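Local coordinates for protein CdnC (Chryseobacterium gregarium DSM 19109, PDB 7MGV) that acts as an ATP-grasp ligase that probably uses ATP to install single and bicyclic omega-ester macrocycles in a multicore RiPP precursor peptide, at residues 96-101 / 316-321; 25-30 / 126-131; 134-139 / 339-344; 56-61 / 121-126. One frame throughout, in Å; residues are numbered along the deposited sequence.

How the contacts relate
From the N terminus, strand 22-28 opens a loop of about a hundred residues, which contact 2 closes where residues 25-30 meet the end of helix 110-130. Nested inside is contact 4, which fastens the loop after strand 48-54 to the same helix one turn earlier; the two share G126, and T30 OG1 hydrogen-bonds D56 OD2 between them. Contact 1 starts from the loop after strand 91-94 and reaches residues 316-321, so it crosses the other three. Contact 3 opens after contacts 2 and 4 have closed and brings edge strand 134-136 to helix 332-341. Contacts 2 and 4 thus lie within the pre-ATP-grasp region, while contacts 1 and 3 join it to the C-terminal part.

Contact 1: residues 96-101 / 316-321; sequences RAYNIG and NAAGEF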
loop_
_atom_site.group_PDB
_atom_site.type_symbol
_atom_site.label_atom_id
_atom_site.label_comp_id
_atom_site.label_asym_id
_atom_site.label_seq_id
_atom_site.Cartn_x
_atom_site.Cartn_y
_atom_site.Cartn_z
ATOM N N ARG A 96 -6.387 6.800 8.914
ATOM C CA ARG A 96 -5.178 6.836 8.098
ATOM C C ARG A 96 -4.244 7.961 8.524
ATOM O O ARG A 96 -4.665 9.106 8.706
ATOM C CB ARG A 96 -5.535 6.987 6.618
ATOM C CG ARG A 96 -4.329 6.828 5.705
ATOM C CD ARG A 96 -4.713 6.711 4.243
ATOM N NE ARG A 96 -3.664 6.041 3.478
ATOM C CZ ARG A 96 -3.703 5.845 2.165
ATOM N NH1 ARG A 96 -4.739 6.273 1.458
ATOM N NH2 ARG A 96 -2.701 5.223 1.557
ATOM N N ALA A 97 -2.968 7.619 8.680
ATOM C CA ALA A 97 -1.968 8.571 9.132
ATOM C C ALA A 97 -1.422 9.374 7.961
ATOM O O ALA A 97 -1.143 8.831 6.889
ATOM C CB ALA A 97 -0.826 7.847 9.844
ATOM N N TYR A 98 -1.271 10.680 8.175
ATOM C CA TYR A 98 -0.676 11.566 7.188
ATOM C C TYR A 98 0.566 12.281 7.693
ATOM O O TYR A 98 1.256 12.923 6.892
ATOM C CB TYR A 98 -1.700 12.611 6.718
ATOM C CG TYR A 98 -2.944 12.011 6.100
ATOM C CD1 TYR A 98 -4.208 12.397 6.526
ATOM C CD2 TYR A 98 -2.853 11.059 5.092
ATOM C CE1 TYR A 98 -5.348 11.852 5.966
ATOM C CE2 TYR A 98 -3.987 10.509 4.526
ATOM C CZ TYR A 98 -5.232 10.910 4.966
ATOM O OH TYR A 98 -6.365 10.366 4.406
ATOM N N ASN A 99 0.876 12.190 8.987
ATOM C CA ASN A 99 2.047 12.862 9.545
ATOM C C ASN A 99 2.563 12.018 10.706
ATOM O O ASN A 99 2.013 12.072 11.809
ATOM C CB ASN A 99 1.710 14.277 9.993
ATOM C CG ASN A 99 2.816 14.902 10.817
ATOM O OD1 ASN A 99 2.586 15.378 11.928
ATOM N ND2 ASN A 99 4.029 14.899 10.277
ATOM N N ILE A 100 3.609 11.242 10.446
ATOM C CA ILE A 100 4.284 10.471 11.476
ATOM C C ILE A 100 5.703 11.005 11.617
ATOM O O ILE A 100 6.220 11.713 10.746
ATOM C CB ILE A 100 4.294 8.965 11.157
ATOM C CG1 ILE A 100 5.043 8.716 9.854
ATOM C CG2 ILE A 100 2.877 8.434 11.035
ATOM C CD1 ILE A 100 5.620 7.344 9.762
ATOM N N GLY A 101 6.336 10.659 12.733
ATOM C CA GLY A 101 7.707 11.083 12.965
ATOM C C GLY A 101 7.888 12.578 13.112
ATOM O O GLY A 101 8.850 13.137 12.569
ATOM N N ASN A 316 -14.070 7.178 -0.399
ATOM C CA ASN A 316 -12.898 7.516 0.400
ATOM C C ASN A 316 -12.919 6.657 1.656
ATOM O O ASN A 316 -13.811 6.802 2.500
ATOM C CB ASN A 316 -12.873 9.004 0.745
ATOM C CG ASN A 316 -11.553 9.439 1.364
ATOM O OD1 ASN A 316 -10.636 8.636 1.532
ATOM N ND2 ASN A 316 -11.454 10.720 1.703
ATOM N N ALA A 317 -11.940 5.758 1.775
ATOM C CA ALA A 317 -11.861 4.892 2.945
ATOM C C ALA A 317 -11.497 5.659 4.209
ATOM O O ALA A 317 -11.774 5.176 5.311
ATOM C CB ALA A 317 -10.846 3.775 2.703
ATOM N N ALA A 318 -10.888 6.837 4.075
ATOM C CA ALA A 318 -10.478 7.645 5.217
ATOM C C ALA A 318 -11.216 8.977 5.273
ATOM O O ALA A 318 -10.716 9.933 5.874
ATOM C CB ALA A 318 -8.966 7.880 5.190
ATOM N N GLY A 319 -12.391 9.061 4.654
ATOM C CA GLY A 319 -13.112 10.320 4.620
ATOM C C GLY A 319 -13.574 10.744 6.005
ATOM O O GLY A 319 -13.996 9.926 6.824
ATOM N N GLU A 320 -13.479 12.045 6.266
ATOM C CA GLU A 320 -13.944 12.583 7.534
ATOM C C GLU A 320 -15.467 12.566 7.595
ATOM O O GLU A 320 -16.154 12.594 6.571
ATOM C CB GLU A 320 -13.425 14.005 7.742
ATOM C CG GLU A 320 -12.441 14.148 8.899
ATOM C CD GLU A 320 -13.063 13.838 10.253
ATOM O OE1 GLU A 320 -14.305 13.905 10.375
ATOM O OE2 GLU A 320 -12.307 13.528 11.199
ATOM N N PHE A 321 -15.992 12.523 8.818
ATOM C CA PHE A 321 -17.426 12.422 9.040
ATOM C C PHE A 321 -17.958 13.382 10.093
ATOM O O PHE A 321 -19.182 13.504 10.219
ATOM C CB PHE A 321 -17.802 10.991 9.454
ATOM C CG PHE A 321 -17.289 10.601 10.812
ATOM C CD1 PHE A 321 -18.096 10.720 11.933
ATOM C CD2 PHE A 321 -16.000 10.121 10.970
ATOM C CE1 PHE A 321 -17.628 10.368 13.183
ATOM C CE2 PHE A 321 -15.526 9.767 12.217
ATOM C CZ PHE A 321 -16.343 9.890 13.325
#
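The methyl group of A318 meets two side chains of the 96-101 loop: A318 CB lies 3.8 Å from R96 CB and 3.7 Å from Y98 OH. It touches the arginine at the root of its chain and the tyrosine at its phenolic end, and no hydrogen bond spans the two segments. R96 O sits 3.9 Å above one face of the Y98 ring, nearer the rim than the centre. With CG anti to the backbone N (chi1 -172°) and the chain extended as far as NE, R96 carries its guanidinium away from CB to a salt bridge with D146. This small, surface-lying contact brings the loop after strand 91-94 of the pre-ATP-grasp region against the turn at the end of edge strand 310-316 in the C-terminal part. A318 is presented by a type I beta turn from N316 to G319, whose closing bond from G319 N to N316 O is weak. Within it N316 forms an Asx turn: A318 N donates to N316 OD1 at 3.1 Å, reaching the amide oxygen from well above the carbonyl plane. Y142 of helix 139-145 packs against both R96 and A317. E320 OE2 forms a salt bridge with R95, the residue before R96.

Contact 2: residues 25-30 / 126-131; sequences LIITHT and GFLESI
I27 on strand 22-28 and L128 on helix 110-130 have the closest CA atoms of the two segments, 9.3 Å apart, a spacing that keeps the backbones separate and lets side chains fill the interval. L25 and I27, alternate residues of the strand, both point toward the helix, whereas I26 between them turns to W93. The CB of L128 does not point at the strand, but with CG anti to the carbonyl carbon (chi1 -68°) its CD2 methyl still reaches I27, lying 3.8 Å from I27 CD1 and equally close to I27 CG1. Two residues back along the strand, a single methyl serves two partners: L25 CD2 is 4.1 Å from F127 CE2, approaching the ring obliquely, and 4.1 Å from I131 CD1. I131 is the first residue past the helix, so the apolar face runs on beyond the last turn. This is the layering of a helix on a parallel beta sheet of Rossmann-like order, with strand 22-28 interior between 48-54 and 91-94. S130 faces elsewhere: its OG bonds back to F127 O at 2.6 Å and also pairs with K153 of the second subunit. With every touching residue buried and no polar pair across the interface, cohesion here probably rests on the hydrophobic effect and the fit of methyls, while polar groups of the same helix turn serve the dimer.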
loop_
_atom_site.group_PDB
_atom_site.type_symbol
_atom_site.label_atom_id
_atom_site.label_comp_id
_atom_site.label_asym_id
_atom_site.label_seq_id
_atom_site.Cartn_x
_atom_site.Cartn_y
_atom_site.Cartn_z
ATOM N N LEU A 25 -7.909 -0.117 20.443
ATOM C CA LEU A 25 -6.833 0.757 19.999
ATOM C C LEU A 25 -7.340 1.699 18.914
ATOM O O LEU A 25 -7.997 1.266 17.961
ATOM C CB LEU A 25 -5.658 -0.067 19.478
ATOM C CG LEU A 25 -4.405 0.718 19.091
ATOM C CD1 LEU A 25 -3.729 1.302 20.323
ATOM C CD2 LEU A 25 -3.443 -0.162 18.309
ATOM N N ILE A 26 -7.041 2.987 19.059
ATOM C CA ILE A 26 -7.422 4.003 18.086
ATOM C C ILE A 26 -6.169 4.752 17.656
ATOM O O ILE A 26 -5.438 5.283 18.500
ATOM C CB ILE A 26 -8.470 4.977 18.654
ATOM C CG1 ILE A 26 -9.774 4.240 18.966
ATOM C CG2 ILE A 26 -8.719 6.114 17.674
ATOM C CD1 ILE A 26 -10.906 5.155 19.381
ATOM N N ILE A 27 -5.928 4.795 16.349
ATOM C CA ILE A 27 -4.786 5.495 15.773
ATOM C C ILE A 27 -5.263 6.847 15.259
ATOM O O ILE A 27 -6.173 6.916 14.423
ATOM C CB ILE A 27 -4.136 4.676 14.647
ATOM C CG1 ILE A 27 -3.949 3.221 15.082
ATOM C CG2 ILE A 27 -2.809 5.296 14.235
ATOM C CD1 ILE A 27 -2.904 3.030 16.157
ATOM N N THR A 28 -4.646 7.917 15.747
ATOM C CA THR A 28 -5.001 9.277 15.354
ATOM C C THR A 28 -3.732 10.128 15.386
ATOM O O THR A 28 -2.618 9.601 15.424
ATOM C CB THR A 28 -6.095 9.849 16.273
ATOM O OG1 THR A 28 -5.879 9.399 17.617
ATOM C CG2 THR A 28 -7.479 9.427 15.807
ATOM N N HIS A 29 -3.910 11.446 15.357
ATOM C CA HIS A 29 -2.836 12.400 15.586
ATOM C C HIS A 29 -3.310 13.421 16.614
ATOM O O HIS A 29 -4.486 13.465 16.982
ATOM C CB HIS A 29 -2.396 13.086 14.283
ATOM C CG HIS A 29 -3.477 13.877 13.618
ATOM N ND1 HIS A 29 -3.486 15.256 13.595
ATOM C CD2 HIS A 29 -4.585 13.484 12.946
ATOM C CE1 HIS A 29 -4.551 15.677 12.937
ATOM N NE2 HIS A 29 -5.236 14.621 12.533
ATOM N N THR A 30 -2.372 14.246 17.082
ATOM C CA THR A 30 -2.667 15.147 18.193
ATOM C C THR A 30 -3.707 16.200 17.828
ATOM O O THR A 30 -4.507 16.595 18.683
ATOM C CB THR A 30 -1.387 15.827 18.676
ATOM O OG1 THR A 30 -0.753 16.490 17.575
ATOM C CG2 THR A 30 -0.433 14.802 19.267
ATOM N N GLY A 126 3.757 -1.906 9.760
ATOM C CA GLY A 126 3.840 -3.346 9.907
ATOM C C GLY A 126 3.164 -3.832 11.171
ATOM O O GLY A 126 2.492 -4.869 11.165
ATOM N N PHE A 127 3.339 -3.100 12.275
ATOM C CA PHE A 127 2.568 -3.409 13.474
ATOM C C PHE A 127 1.073 -3.337 13.184
ATOM O O PHE A 127 0.317 -4.250 13.536
ATOM C CB PHE A 127 2.928 -2.460 14.614
ATOM C CG PHE A 127 1.912 -2.449 15.722
ATOM C CD1 PHE A 127 1.648 -3.603 16.446
ATOM C CD2 PHE A 127 1.203 -1.299 16.023
ATOM C CE1 PHE A 127 0.706 -3.604 17.457
ATOM C CE2 PHE A 127 0.259 -1.295 17.036
ATOM C CZ PHE A 127 0.011 -2.449 17.754
ATOM N N LEU A 128 0.632 -2.257 12.533
ATOM C CA LEU A 128 -0.795 -2.089 12.262
ATOM C C LEU A 128 -1.331 -3.205 11.370
ATOM O O LEU A 128 -2.482 -3.632 11.524
ATOM C CB LEU A 128 -1.053 -0.719 11.635
ATOM C CG LEU A 128 -0.811 0.467 12.573
ATOM C CD1 LEU A 128 -1.024 1.789 11.855
ATOM C CD2 LEU A 128 -1.709 0.369 13.796
ATOM N N GLU A 129 -0.516 -3.689 10.431
ATOM C CA GLU A 129 -0.918 -4.835 9.620
ATOM C C GLU A 129 -0.989 -6.107 10.457
ATOM O O GLU A 129 -1.913 -6.914 10.295
ATOM C CB GLU A 129 0.057 -5.028 8.457
ATOM C CG GLU A 129 -0.177 -4.110 7.276
ATOM C CD GLU A 129 -1.404 -4.494 6.476
ATOM O OE1 GLU A 129 -1.746 -5.695 6.440
ATOM O OE2 GLU A 129 -2.027 -3.589 5.884
ATOM N N SER A 130 -0.021 -6.301 11.357
ATOM C CA SER A 130 0.097 -7.550 12.103
ATOM C C SER A 130 -1.071 -7.794 13.050
ATOM O O SER A 130 -1.288 -8.940 13.455
ATOM C CB SER A 130 1.407 -7.563 12.890
ATOM O OG SER A 130 1.369 -6.622 13.948
ATOM N N ILE A 131 -1.813 -6.751 13.422
ATOM C CA ILE A 131 -2.938 -6.918 14.335
ATOM C C ILE A 131 -3.944 -7.877 13.716
ATOM O O ILE A 131 -4.479 -7.622 12.629
ATOM C CB ILE A 131 -3.577 -5.564 14.658
ATOM C CG1 ILE A 131 -2.595 -4.677 15.427
ATOM C CG2 ILE A 131 -4.860 -5.753 15.451
ATOM C CD1 ILE A 131 -3.123 -3.286 15.711
#

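Contact 3: residues 134-139 / 339-344; sequences YSLGKP and DLLCDK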
loop_
_atom_site.group_PDB
_atom_site.type_symbol
_atom_site.label_atom_id
_atom_site.label_comp_id
_atom_site.label_asym_id
_atom_site.label_seq_id
_atom_site.Cartn_x
_atom_site.Cartn_y
_atom_site.Cartn_z
ATOM N N TYR A 134 -10.084 -7.702 15.003
ATOM C CA TYR A 134 -10.887 -6.972 14.029
ATOM C C TYR A 134 -10.339 -5.564 13.831
ATOM O O TYR A 134 -9.976 -4.881 14.793
ATOM C CB TYR A 134 -12.348 -6.910 14.478
ATOM C CG TYR A 134 -13.185 -5.965 13.648
ATOM C CD1 TYR A 134 -13.707 -6.362 12.423
ATOM C CD2 TYR A 134 -13.444 -4.671 14.082
ATOM C CE1 TYR A 134 -14.468 -5.499 11.657
ATOM C CE2 TYR A 134 -14.200 -3.802 13.325
ATOM C CZ TYR A 134 -14.710 -4.220 12.115
ATOM O OH TYR A 134 -15.463 -3.351 11.366
ATOM N N SER A 135 -10.274 -5.133 12.573
ATOM C CA SER A 135 -9.644 -3.869 12.217
ATOM C C SER A 135 -10.604 -3.024 11.397
ATOM O O SER A 135 -11.203 -3.513 10.434
ATOM C CB SER A 135 -8.348 -4.104 11.432
ATOM O OG SER A 135 -8.625 -4.561 10.120
ATOM N N LEU A 136 -10.753 -1.759 11.787
ATOM C CA LEU A 136 -11.448 -0.765 10.971
ATOM C C LEU A 136 -10.377 0.119 10.340
ATOM O O LEU A 136 -10.030 1.188 10.841
ATOM C CB LEU A 136 -12.442 0.035 11.807
ATOM C CG LEU A 136 -13.375 0.956 11.022
ATOM C CD1 LEU A 136 -14.073 0.203 9.897
ATOM C CD2 LEU A 136 -14.391 1.602 11.949
ATOM N N GLY A 137 -9.843 -0.356 9.220
ATOM C CA GLY A 137 -8.748 0.324 8.558
ATOM C C GLY A 137 -7.430 -0.399 8.737
ATOM O O GLY A 137 -7.089 -0.815 9.848
ATOM N N LYS A 138 -6.684 -0.563 7.647
ATOM C CA LYS A 138 -5.369 -1.187 7.674
ATOM C C LYS A 138 -4.560 -0.634 6.515
ATOM O O LYS A 138 -5.137 -0.237 5.495
ATOM C CB LYS A 138 -5.463 -2.718 7.589
ATOM C CG LYS A 138 -5.300 -3.409 8.937
ATOM C CD LYS A 138 -5.356 -4.920 8.817
ATOM C CE LYS A 138 -5.116 -5.578 10.168
ATOM N NZ LYS A 138 -5.099 -7.064 10.076
ATOM N N PRO A 139 -3.228 -0.577 6.642
ATOM C CA PRO A 139 -2.418 0.064 5.587
ATOM C C PRO A 139 -2.608 -0.538 4.206
ATOM O O PRO A 139 -2.730 0.210 3.230
ATOM C CB PRO A 139 -0.982 -0.123 6.096
ATOM C CG PRO A 139 -1.121 -0.238 7.573
ATOM C CD PRO A 139 -2.412 -0.966 7.806
ATOM N N ASP A 339 -20.400 1.474 18.380
ATOM C CA ASP A 339 -21.035 0.161 18.435
ATOM C C ASP A 339 -20.289 -0.847 17.571
ATOM O O ASP A 339 -20.176 -2.024 17.932
ATOM C CB ASP A 339 -22.495 0.264 17.995
ATOM C CG ASP A 339 -23.357 1.002 18.999
ATOM O OD1 ASP A 339 -22.855 1.323 20.097
ATOM O OD2 ASP A 339 -24.537 1.263 18.689
ATOM N N LEU A 340 -19.770 -0.402 16.424
ATOM C CA LEU A 340 -19.021 -1.304 15.557
ATOM C C LEU A 340 -17.703 -1.718 16.197
ATOM O O LEU A 340 -17.302 -2.884 16.107
ATOM C CB LEU A 340 -18.776 -0.642 14.202
ATOM C CG LEU A 340 -18.127 -1.508 13.120
ATOM C CD1 LEU A 340 -19.152 -2.425 12.467
ATOM C CD2 LEU A 340 -17.441 -0.639 12.079
ATOM N N LEU A 341 -17.014 -0.779 16.850
ATOM C CA LEU A 341 -15.707 -1.087 17.421
ATOM C C LEU A 341 -15.819 -1.960 18.666
ATOM O O LEU A 341 -14.877 -2.691 18.992
ATOM C CB LEU A 341 -14.956 0.205 17.740
ATOM C CG LEU A 341 -14.581 1.093 16.552
ATOM C CD1 LEU A 341 -13.727 2.269 17.004
ATOM C CD2 LEU A 341 -13.873 0.288 15.471
ATOM N N CYS A 342 -16.953 -1.906 19.364
ATOM C CA CYS A 342 -17.197 -2.722 20.546
ATOM C C CYS A 342 -17.922 -4.023 20.226
ATOM O O CYS A 342 -18.399 -4.693 21.147
ATOM C CB CYS A 342 -18.008 -1.933 21.575
ATOM S SG CYS A 342 -17.327 -0.317 22.016
ATOM N N ASP A 343 -18.038 -4.376 18.942
ATOM C CA ASP A 343 -18.692 -5.612 18.505
ATOM C C ASP A 343 -20.162 -5.648 18.920
ATOM O O ASP A 343 -20.699 -6.694 19.287
ATOM C CB ASP A 343 -17.947 -6.847 19.020
ATOM C CG ASP A 343 -18.193 -8.076 18.162
ATOM O OD1 ASP A 343 -18.725 -7.923 17.042
ATOM O OD2 ASP A 343 -17.852 -9.196 18.605
ATOM N N LYS A 344 -20.817 -4.491 18.861
ATOM C CA LYS A 344 -22.245 -4.382 19.127
ATOM C C LYS A 344 -23.020 -4.008 17.867
ATOM O O LYS A 344 -24.080 -3.383 17.942
ATOM C CB LYS A 344 -22.508 -3.371 20.242
ATOM C CG LYS A 344 -22.060 -3.846 21.616
ATOM C CD LYS A 344 -22.261 -2.774 22.674
ATOM C CE LYS A 344 -23.723 -2.376 22.789
ATOM N NZ LYS A 344 -23.892 -1.126 23.580
#
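Y134, L136 and L340 all set CG anti to the backbone N (chi1 170°, -171° and -174°), which sends the two strand side chains toward the helix and L340 toward the strand. L341 differs: its CG lies anti to the carbonyl carbon, and this turns CD2 to the strand although its CB does not point there. The closest approach is the phenol oxygen against a methyl, Y134 OH to L340 CD2 at 3.4 Å, with the two side chains at about a right angle. The same L340 CD2 lies 3.8 Å from L136 CD2, and L136 CD2 is in turn 3.8 Å from L341 CD2, so the leucine of the strand sits against both leucines of the helix. Were L340 cut back to an alanine, a gap would probably open beside L136 CD2, and Y134 OH would lose the methyl packed against it. The hydroxyl of Y134 has its polar partner in D296, and R347 makes a cation-pi contact with the ring. L341 also touches W93 and I43, so it bridges strand 91-94 and helix 35-46. Helix 332-341 ends here in a Schellman motif, with K344 N bonded to D339 O at 2.7 Å, D343 N bonded to L340 O at 3.3 Å and D343 at positive phi, and it packs that last turn on edge strand 134-136 of the parallel sheet.

Contact 4: residues 56-61 / 121-126; sequences DEYPLK and RNTLFG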
loop_
_atom_site.group_PDB
_atom_site.type_symbol
_atom_site.label_atom_id
_atom_site.label_comp_id
_atom_site.label_asym_id
_atom_site.label_seq_id
_atom_site.Cartn_x
_atom_site.Cartn_y
_atom_site.Cartn_z
ATOM N N ASP A 56 1.616 11.044 15.222
ATOM C CA ASP A 56 2.664 12.036 15.013
ATOM C C ASP A 56 3.688 12.027 16.137
ATOM O O ASP A 56 4.820 12.480 15.931
ATOM C CB ASP A 56 2.054 13.431 14.873
ATOM C CG ASP A 56 1.094 13.765 15.998
ATOM O OD1 ASP A 56 0.461 12.834 16.540
ATOM O OD2 ASP A 56 0.971 14.961 16.335
ATOM N N GLU A 57 3.321 11.518 17.311
ATOM C CA GLU A 57 4.230 11.460 18.447
ATOM C C GLU A 57 5.117 10.222 18.437
ATOM O O GLU A 57 5.871 10.015 19.393
ATOM C CB GLU A 57 3.439 11.515 19.756
ATOM C CG GLU A 57 2.388 12.612 19.824
ATOM C CD GLU A 57 2.967 14.000 20.054
ATOM O OE1 GLU A 57 2.600 14.623 21.074
ATOM O OE2 GLU A 57 3.768 14.483 19.225
ATOM N N TYR A 58 5.044 9.395 17.390
ATOM C CA TYR A 58 5.925 8.245 17.231
ATOM C C TYR A 58 7.012 8.583 16.227
ATOM O O TYR A 58 6.701 9.130 15.159
ATOM C CB TYR A 58 5.138 7.025 16.755
ATOM C CG TYR A 58 5.992 5.814 16.446
ATOM C CD1 TYR A 58 6.437 4.978 17.462
ATOM C CD2 TYR A 58 6.351 5.505 15.139
ATOM C CE1 TYR A 58 7.220 3.873 17.186
ATOM C CE2 TYR A 58 7.134 4.401 14.855
ATOM C CZ TYR A 58 7.565 3.590 15.881
ATOM O OH TYR A 58 8.342 2.489 15.602
ATOM N N PRO A 59 8.290 8.274 16.501
ATOM C CA PRO A 59 8.781 7.544 17.670
ATOM C C PRO A 59 9.282 8.444 18.796
ATOM O O PRO A 59 9.843 7.942 19.770
ATOM C CB PRO A 59 9.936 6.741 17.085
ATOM C CG PRO A 59 10.532 7.693 16.087
ATOM C CD PRO A 59 9.384 8.541 15.550
ATOM N N LEU A 60 9.080 9.755 18.662
ATOM C CA LEU A 60 9.676 10.695 19.607
ATOM C C LEU A 60 9.030 10.589 20.984
ATOM O O LEU A 60 9.710 10.324 21.982
ATOM C CB LEU A 60 9.571 12.123 19.064
ATOM C CG LEU A 60 10.853 12.956 19.159
ATOM C CD1 LEU A 60 12.018 12.233 18.498
ATOM C CD2 LEU A 60 10.653 14.332 18.538
ATOM N N LYS A 61 7.714 10.789 21.063
ATOM C CA LYS A 61 7.041 10.916 22.350
ATOM C C LYS A 61 6.333 9.643 22.808
ATOM O O LYS A 61 5.982 9.548 23.990
ATOM C CB LYS A 61 6.043 12.081 22.307
ATOM C CG LYS A 61 6.718 13.452 22.257
ATOM C CD LYS A 61 5.712 14.576 22.064
ATOM C CE LYS A 61 6.361 15.946 22.222
ATOM N NZ LYS A 61 7.532 16.133 21.319
ATOM N N ARG A 121 8.119 4.462 9.385
ATOM C CA ARG A 121 6.836 4.198 8.750
ATOM C C ARG A 121 6.619 2.710 8.541
ATOM O O ARG A 121 5.517 2.201 8.769
ATOM C CB ARG A 121 6.743 4.939 7.416
ATOM C CG ARG A 121 5.365 4.876 6.777
ATOM C CD ARG A 121 5.319 5.644 5.466
ATOM N NE ARG A 121 5.743 4.825 4.336
ATOM C CZ ARG A 121 6.083 5.314 3.147
ATOM N NH1 ARG A 121 6.046 6.622 2.932
ATOM N NH2 ARG A 121 6.456 4.497 2.173
ATOM N N ASN A 122 7.658 1.991 8.113
ATOM C CA ASN A 122 7.488 0.567 7.860
ATOM C C ASN A 122 7.245 -0.198 9.152
ATOM O O ASN A 122 6.388 -1.082 9.193
ATOM C CB ASN A 122 8.703 0.009 7.128
ATOM C CG ASN A 122 8.436 -1.349 6.515
ATOM O OD1 ASN A 122 8.330 -2.353 7.220
ATOM N ND2 ASN A 122 8.320 -1.388 5.193
ATOM N N THR A 123 7.971 0.136 10.221
ATOM C CA THR A 123 7.760 -0.532 11.501
ATOM C C THR A 123 6.338 -0.312 12.003
ATOM O O THR A 123 5.654 -1.260 12.417
ATOM C CB THR A 123 8.778 -0.024 12.526
ATOM O OG1 THR A 123 10.090 -0.468 12.160
ATOM C CG2 THR A 123 8.443 -0.536 13.920
ATOM N N LEU A 124 5.863 0.932 11.942
ATOM C CA LEU A 124 4.540 1.231 12.481
ATOM C C LEU A 124 3.433 0.629 11.618
ATOM O O LEU A 124 2.493 0.008 12.137
ATOM C CB LEU A 124 4.365 2.740 12.612
ATOM C CG LEU A 124 2.979 3.168 13.073
ATOM C CD1 LEU A 124 2.947 3.380 14.578
ATOM C CD2 LEU A 124 2.597 4.417 12.329
ATOM N N PHE A 125 3.518 0.808 10.295
ATOM C CA PHE A 125 2.543 0.193 9.402
ATOM C C PHE A 125 2.583 -1.327 9.497
ATOM O O PHE A 125 1.547 -1.983 9.353
ATOM C CB PHE A 125 2.790 0.639 7.959
ATOM C CG PHE A 125 2.339 2.046 7.666
ATOM C CD1 PHE A 125 1.839 2.860 8.671
ATOM C CD2 PHE A 125 2.419 2.554 6.379
ATOM C CE1 PHE A 125 1.430 4.152 8.397
ATOM C CE2 PHE A 125 2.010 3.846 6.098
ATOM C CZ PHE A 125 1.516 4.646 7.109
ATOM N N GLY A 126 3.757 -1.906 9.760
ATOM C CA GLY A 126 3.840 -3.346 9.907
ATOM C C GLY A 126 3.164 -3.832 11.171
ATOM O O GLY A 126 2.492 -4.869 11.165
#
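Y58 lays one face of its ring under L124, whose CD1 stands 4.0 Å above the plane, closer to the ring's rim than to its middle. The opposite face carries P59 CB at 3.8 Å, over the ring centre: P59 follows a cis peptide bond, and this is the familiar aromatic-cis-proline stack, here in the loop between strands 48-54 and 63-69. The ring is therefore held between a proline of its own loop and a leucine of helix 110-130. CG of Y58 is anti to the backbone N (chi1 175°), an extended conformer that sends the ring across to the helix. The two side chains run antiparallel alongside each other, which brings Y58 CE2 to 3.9 Å from L124 CB. I120, one turn earlier in the helix, also packs on Y58. All three touching residues are buried, and P223 of the second subunit packs on both Y58 and T123, so the contact forms part of the interface with the second subunit. A serine here in place of Y58 is likely to leave L124 CD1 and P59 CB without the flat surface between them and to open a gap beside T123. T123 itself directs its OG1 back to E119 O in the preceding turn, and OG1 has a further, weak bond to Q189 of the second subunit. Its methyl is what meets the phenol end: T123 CG2 lies 3.5 Å from Y58 OH.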